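PDB 3SVT: short-chain type dehydrogenase/reductase from Mycobacterium ulcerans, which is probably an NAD(P)-dependent oxidoreductase of the short-chain dehydrogenase/reductase family, its specific substrate being unassigned. Local coordinates for residues B[22-31]-B[227-238]. Sequence-based numbering, arbitrary orientation.
Sequences GIGKGVAAGL and VEDVANMAMFLL
In this Rossmann-type fold, helix 22-31, whose first turn belongs to the glycine-rich cofactor motif of the family, lies beside helix 227-238 on one face of the parallel sheet. Gly-26 and Gly-30 give the first helix a bare flank, so the axes close to 8.5 Å at a crossing angle of -54°. Val-227 sets its CG1 on this flank, 3.7 Å from Gly-26 CA and 3.8 Å from Gly-22 O. With no side chain on Gly-26, this methyl lies directly against the backbone. One turn further along, Ala-231 CB rests against the backbone carbonyl, 3.8 Å from Gly-26 O, while Val-27 CG2 lies 3.9 Å from Ala-231 CA. Met-235 covers Gly-30: its chain runs extended to the sulfur, which sits over Gly-30 CA, then bends at chi3 (62°) and lays CE 3.6 Å from Gly-30 O. Leu-31 and Met-235 run antiparallel alongside each other, CD2 of the leucine against CG of the methionine, and Leu-31 CD2 ends 4.0 Å from Leu-238 CD1, these two leucines crossing nearly at right angles. At the N-terminal ends of the two helices, Ile-23 holds CG2 anti to its own backbone nitrogen and brings that branch to 3.9 Å from Val-230 CG1. No hydrogen bond links the helices; apolar side chains pack against each other and against backbone of helix 22-31. Val-230 continues onto Ile-149 and Pro-194 of the sheet strands, while Phe-236 stacks with Phe-236 of a second subunit. The helix after the first strand and glycine-rich motif thus packs on the helix preceding strand 249-252, as in the SDR Rossmann fold.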
ATOM      1  N   GLY B  22     -19.774  -5.148 -22.355  1.00 34.96           N
ATOM      2  CA  GLY B  22     -18.398  -4.969 -21.884  1.00 34.59           C
ATOM      3  C   GLY B  22     -17.828  -6.138 -21.092  1.00 33.11           C
ATOM      4  O   GLY B  22     -17.955  -7.307 -21.482  1.00 32.42           O
ATOM      5  N   ILE B  23     -17.232  -5.829 -19.947  1.00 32.14           N
ATOM      6  CA  ILE B  23     -16.529  -6.842 -19.169  1.00 31.28           C
ATOM      7  C   ILE B  23     -17.448  -7.970 -18.688  1.00 30.65           C
ATOM      8  O   ILE B  23     -17.125  -9.150 -18.816  1.00 30.08           O
ATOM      9  CB  ILE B  23     -15.819  -6.188 -17.965  1.00 31.61           C
ATOM     10  CG1 ILE B  23     -14.676  -5.307 -18.489  1.00 31.96           C
ATOM     11  CG2 ILE B  23     -15.320  -7.243 -16.985  1.00 28.62           C
ATOM     12  CD1 ILE B  23     -13.912  -4.581 -17.406  1.00 33.82           C
ATOM     13  N   GLY B  24     -18.598  -7.609 -18.140  1.00 30.16           N
ATOM     14  CA  GLY B  24     -19.526  -8.611 -17.654  1.00 29.43           C
ATOM     15  C   GLY B  24     -19.926  -9.626 -18.716  1.00 30.06           C
ATOM     16  O   GLY B  24     -19.979 -10.832 -18.441  1.00 30.51           O
ATOM     17  N   LYS B  25     -20.208  -9.159 -19.924  1.00 30.81           N
ATOM     18  CA  LYS B  25     -20.584 -10.055 -21.029  1.00 32.32           C
ATOM     19  C   LYS B  25     -19.451 -11.042 -21.352  1.00 32.54           C
ATOM     20  O   LYS B  25     -19.687 -12.247 -21.554  1.00 32.30           O
ATOM     21  CB  LYS B  25     -20.950  -9.226 -22.268  1.00 33.88           C
ATOM     22  CG  LYS B  25     -21.469  -9.969 -23.485  1.00 36.25           C
ATOM     23  CD  LYS B  25     -21.819  -8.918 -24.575  1.00 38.05           C
ATOM     24  CE  LYS B  25     -22.165  -9.502 -25.922  1.00 40.61           C
ATOM     25  NZ  LYS B  25     -22.281  -8.408 -26.970  1.00 42.51           N
ATOM     26  N   GLY B  26     -18.225 -10.527 -21.372  1.00 32.60           N
ATOM     27  CA  GLY B  26     -17.046 -11.367 -21.583  1.00 32.85           C
ATOM     28  C   GLY B  26     -16.853 -12.404 -20.488  1.00 31.77           C
ATOM     29  O   GLY B  26     -16.458 -13.528 -20.753  1.00 31.36           O
ATOM     30  N   VAL B  27     -17.113 -12.022 -19.245  1.00 30.46           N
ATOM     31  CA  VAL B  27     -16.955 -12.950 -18.148  1.00 29.95           C
ATOM     32  C   VAL B  27     -18.004 -14.073 -18.240  1.00 30.23           C
ATOM     33  O   VAL B  27     -17.694 -15.260 -18.057  1.00 29.92           O
ATOM     34  CB  VAL B  27     -17.047 -12.222 -16.771  1.00 29.68           C
ATOM     35  CG1 VAL B  27     -17.162 -13.237 -15.665  1.00 29.06           C
ATOM     36  CG2 VAL B  27     -15.834 -11.283 -16.553  1.00 27.78           C
ATOM     37  N   ALA B  28     -19.240 -13.666 -18.534  1.00 29.46           N
ATOM     38  CA  ALA B  28     -20.347 -14.571 -18.742  1.00 29.84           C
ATOM     39  C   ALA B  28     -20.073 -15.515 -19.929  1.00 31.04           C
ATOM     40  O   ALA B  28     -20.310 -16.724 -19.848  1.00 30.71           O
ATOM     41  CB  ALA B  28     -21.646 -13.758 -18.983  1.00 29.40           C
ATOM     42  N   ALA B  29     -19.544 -14.948 -21.007  1.00 31.75           N
ATOM     43  CA  ALA B  29     -19.192 -15.727 -22.186  1.00 33.50           C
ATOM     44  C   ALA B  29     -18.207 -16.823 -21.811  1.00 33.89           C
ATOM     45  O   ALA B  29     -18.408 -17.997 -22.140  1.00 35.25           O
ATOM     46  CB  ALA B  29     -18.584 -14.833 -23.260  1.00 33.42           C
ATOM     47  N   GLY B  30     -17.127 -16.418 -21.145  1.00 33.47           N
ATOM     48  CA  GLY B  30     -16.112 -17.349 -20.675  1.00 33.79           C
ATOM     49  C   GLY B  30     -16.649 -18.511 -19.865  1.00 33.55           C
ATOM     50  O   GLY B  30     -16.296 -19.672 -20.097  1.00 34.97           O
ATOM     51  N   LEU B  31     -17.491 -18.202 -18.897  1.00 33.05           N
ATOM     52  CA  LEU B  31     -18.048 -19.227 -17.992  1.00 33.27           C
ATOM     53  C   LEU B  31     -18.979 -20.199 -18.701  1.00 33.93           C
ATOM     54  O   LEU B  31     -18.890 -21.432 -18.513  1.00 35.15           O
ATOM     55  CB  LEU B  31     -18.790 -18.554 -16.828  1.00 31.77           C
ATOM     56  CG  LEU B  31     -17.882 -17.851 -15.802  1.00 31.97           C
ATOM     57  CD1 LEU B  31     -18.692 -16.991 -14.828  1.00 31.30           C
ATOM     58  CD2 LEU B  31     -17.047 -18.845 -15.033  1.00 29.93           C
ATOM     59  N   VAL B 227     -11.211  -7.181 -23.020  1.00 26.18           N
ATOM     60  CA  VAL B 227     -12.163  -7.815 -22.099  1.00 26.29           C
ATOM     61  C   VAL B 227     -11.704  -9.233 -21.670  1.00 25.81           C
ATOM     62  O   VAL B 227     -11.834  -9.608 -20.505  1.00 26.04           O
ATOM     63  CB  VAL B 227     -13.581  -7.870 -22.696  1.00 27.00           C
ATOM     64  CG1 VAL B 227     -14.450  -8.818 -21.893  1.00 28.33           C
ATOM     65  CG2 VAL B 227     -14.214  -6.457 -22.748  1.00 27.25           C
ATOM     66  N   GLU B 228     -11.107  -9.986 -22.577  1.00 25.62           N
ATOM     67  CA  GLU B 228     -10.633 -11.333 -22.258  1.00 25.71           C
ATOM     68  C   GLU B 228      -9.571 -11.322 -21.169  1.00 24.75           C
ATOM     69  O   GLU B 228      -9.508 -12.249 -20.371  1.00 24.97           O
ATOM     70  CB  GLU B 228     -10.088 -12.018 -23.510  1.00 27.83           C
ATOM     71  CG  GLU B 228     -11.092 -12.086 -24.658  1.00 31.99           C
ATOM     72  CD  GLU B 228     -11.371 -10.724 -25.326  1.00 34.77           C
ATOM     73  OE1 GLU B 228     -10.439  -9.971 -25.659  1.00 37.75           O
ATOM     74  OE2 GLU B 228     -12.539 -10.375 -25.503  1.00 37.17           O
ATOM     75  N   ASP B 229      -8.748 -10.274 -21.110  1.00 23.98           N
ATOM     76  CA  ASP B 229      -7.728 -10.173 -20.078  1.00 23.81           C
ATOM     77  C   ASP B 229      -8.399 -10.179 -18.680  1.00 24.21           C
ATOM     78  O   ASP B 229      -7.917 -10.839 -17.749  1.00 24.30           O
ATOM     79  CB  ASP B 229      -6.884  -8.913 -20.204  1.00 22.92           C
ATOM     80  CG  ASP B 229      -6.127  -8.800 -21.522  1.00 25.01           C
ATOM     81  OD1 ASP B 229      -5.624  -9.834 -22.038  1.00 25.15           O
ATOM     82  OD2 ASP B 229      -5.985  -7.637 -22.018  1.00 22.82           O
ATOM     83  N   VAL B 230      -9.483  -9.411 -18.530  1.00 23.37           N
ATOM     84  CA  VAL B 230     -10.161  -9.333 -17.234  1.00 22.86           C
ATOM     85  C   VAL B 230     -10.944 -10.641 -16.968  1.00 23.04           C
ATOM     86  O   VAL B 230     -10.940 -11.136 -15.854  1.00 23.02           O
ATOM     87  CB  VAL B 230     -11.106  -8.129 -17.153  1.00 22.87           C
ATOM     88  CG1 VAL B 230     -11.755  -8.062 -15.751  1.00 23.15           C
ATOM     89  CG2 VAL B 230     -10.344  -6.800 -17.511  1.00 20.91           C
ATOM     90  N   ALA B 231     -11.586 -11.183 -18.004  1.00 23.54           N
ATOM     91  CA  ALA B 231     -12.356 -12.434 -17.885  1.00 24.50           C
ATOM     92  C   ALA B 231     -11.468 -13.574 -17.419  1.00 24.48           C
ATOM     93  O   ALA B 231     -11.870 -14.362 -16.587  1.00 25.90           O
ATOM     94  CB  ALA B 231     -13.030 -12.789 -19.227  1.00 24.46           C
ATOM     95  N   ASN B 232     -10.258 -13.651 -17.963  1.00 24.73           N
ATOM     96  CA  ASN B 232      -9.284 -14.684 -17.592  1.00 25.03           C
ATOM     97  C   ASN B 232      -8.920 -14.634 -16.081  1.00 24.80           C
ATOM     98  O   ASN B 232      -8.872 -15.659 -15.401  1.00 24.38           O
ATOM     99  CB  ASN B 232      -7.991 -14.501 -18.400  1.00 24.64           C
ATOM    100  CG  ASN B 232      -8.112 -14.900 -19.881  1.00 26.38           C
ATOM    101  OD1 ASN B 232      -8.936 -15.727 -20.273  1.00 25.60           O
ATOM    102  ND2 ASN B 232      -7.230 -14.323 -20.700  1.00 22.02           N
ATOM    103  N   MET B 233      -8.663 -13.430 -15.575  1.00 24.56           N
ATOM    104  CA  MET B 233      -8.355 -13.242 -14.150  1.00 24.61           C
ATOM    105  C   MET B 233      -9.551 -13.600 -13.285  1.00 25.60           C
ATOM    106  O   MET B 233      -9.379 -14.207 -12.229  1.00 24.88           O
ATOM    107  CB  MET B 233      -7.946 -11.794 -13.848  1.00 24.25           C
ATOM    108  CG  MET B 233      -7.581 -11.535 -12.390  1.00 25.22           C
ATOM    109  SD  MET B 233      -6.088 -12.370 -11.831  1.00 28.27           S
ATOM    110  CE  MET B 233      -4.875 -11.276 -12.591  1.00 25.59           C
ATOM    111  N   ALA B 234     -10.745 -13.193 -13.715  1.00 25.72           N
ATOM    112  CA  ALA B 234     -11.930 -13.492 -12.929  1.00 26.13           C
ATOM    113  C   ALA B 234     -12.144 -14.989 -12.849  1.00 26.05           C
ATOM    114  O   ALA B 234     -12.393 -15.527 -11.780  1.00 25.72           O
ATOM    115  CB  ALA B 234     -13.164 -12.785 -13.488  1.00 26.12           C
ATOM    116  N   MET B 235     -12.031 -15.661 -13.991  1.00 25.93           N
ATOM    117  CA  MET B 235     -12.233 -17.105 -14.032  1.00 25.87           C
ATOM    118  C   MET B 235     -11.187 -17.830 -13.197  1.00 25.32           C
ATOM    119  O   MET B 235     -11.498 -18.771 -12.455  1.00 24.97           O
ATOM    120  CB  MET B 235     -12.256 -17.618 -15.485  1.00 26.31           C
ATOM    121  CG  MET B 235     -13.480 -17.141 -16.283  1.00 27.56           C
ATOM    122  SD  MET B 235     -13.516 -17.639 -18.022  1.00 32.08           S
ATOM    123  CE  MET B 235     -13.545 -19.394 -17.807  1.00 31.73           C
ATOM    124  N   PHE B 236      -9.940 -17.400 -13.297  1.00 24.47           N
ATOM    125  CA  PHE B 236      -8.913 -17.966 -12.423  1.00 24.73           C
ATOM    126  C   PHE B 236      -9.275 -17.780 -10.955  1.00 24.30           C
ATOM    127  O   PHE B 236      -9.228 -18.735 -10.187  1.00 24.22           O
ATOM    128  CB  PHE B 236      -7.542 -17.352 -12.694  1.00 24.67           C
ATOM    129  CG  PHE B 236      -6.491 -17.781 -11.699  1.00 26.63           C
ATOM    130  CD1 PHE B 236      -6.012 -19.073 -11.691  1.00 26.67           C
ATOM    131  CD2 PHE B 236      -6.015 -16.897 -10.744  1.00 29.44           C
ATOM    132  CE1 PHE B 236      -5.085 -19.481 -10.764  1.00 25.80           C
ATOM    133  CE2 PHE B 236      -5.070 -17.316  -9.820  1.00 29.28           C
ATOM    134  CZ  PHE B 236      -4.622 -18.617  -9.845  1.00 26.30           C
ATOM    135  N   LEU B 237      -9.675 -16.571 -10.564  1.00 23.43           N
ATOM    136  CA  LEU B 237     -10.032 -16.365  -9.156  1.00 22.93           C
ATOM    137  C   LEU B 237     -11.305 -17.135  -8.714  1.00 23.04           C
ATOM    138  O   LEU B 237     -11.430 -17.459  -7.546  1.00 21.66           O
ATOM    139  CB  LEU B 237     -10.200 -14.905  -8.836  1.00 22.57           C
ATOM    140  CG  LEU B 237      -8.960 -14.029  -8.873  1.00 23.90           C
ATOM    141  CD1 LEU B 237      -9.397 -12.580  -8.761  1.00 22.27           C
ATOM    142  CD2 LEU B 237      -7.956 -14.412  -7.751  1.00 21.43           C
ATOM    143  N   LEU B 238     -12.244 -17.397  -9.640  1.00 23.55           N
ATOM    144  CA  LEU B 238     -13.417 -18.230  -9.316  1.00 24.24           C
ATOM    145  C   LEU B 238     -13.055 -19.704  -9.147  1.00 24.52           C
ATOM    146  O   LEU B 238     -13.774 -20.428  -8.470  1.00 24.92           O
ATOM    147  CB  LEU B 238     -14.508 -18.116 -10.384  1.00 24.23           C
ATOM    148  CG  LEU B 238     -15.233 -16.787 -10.532  1.00 24.98           C
ATOM    149  CD1 LEU B 238     -16.009 -16.738 -11.852  1.00 21.74           C
ATOM    150  CD2 LEU B 238     -16.119 -16.519  -9.306  1.00 23.53           C
TER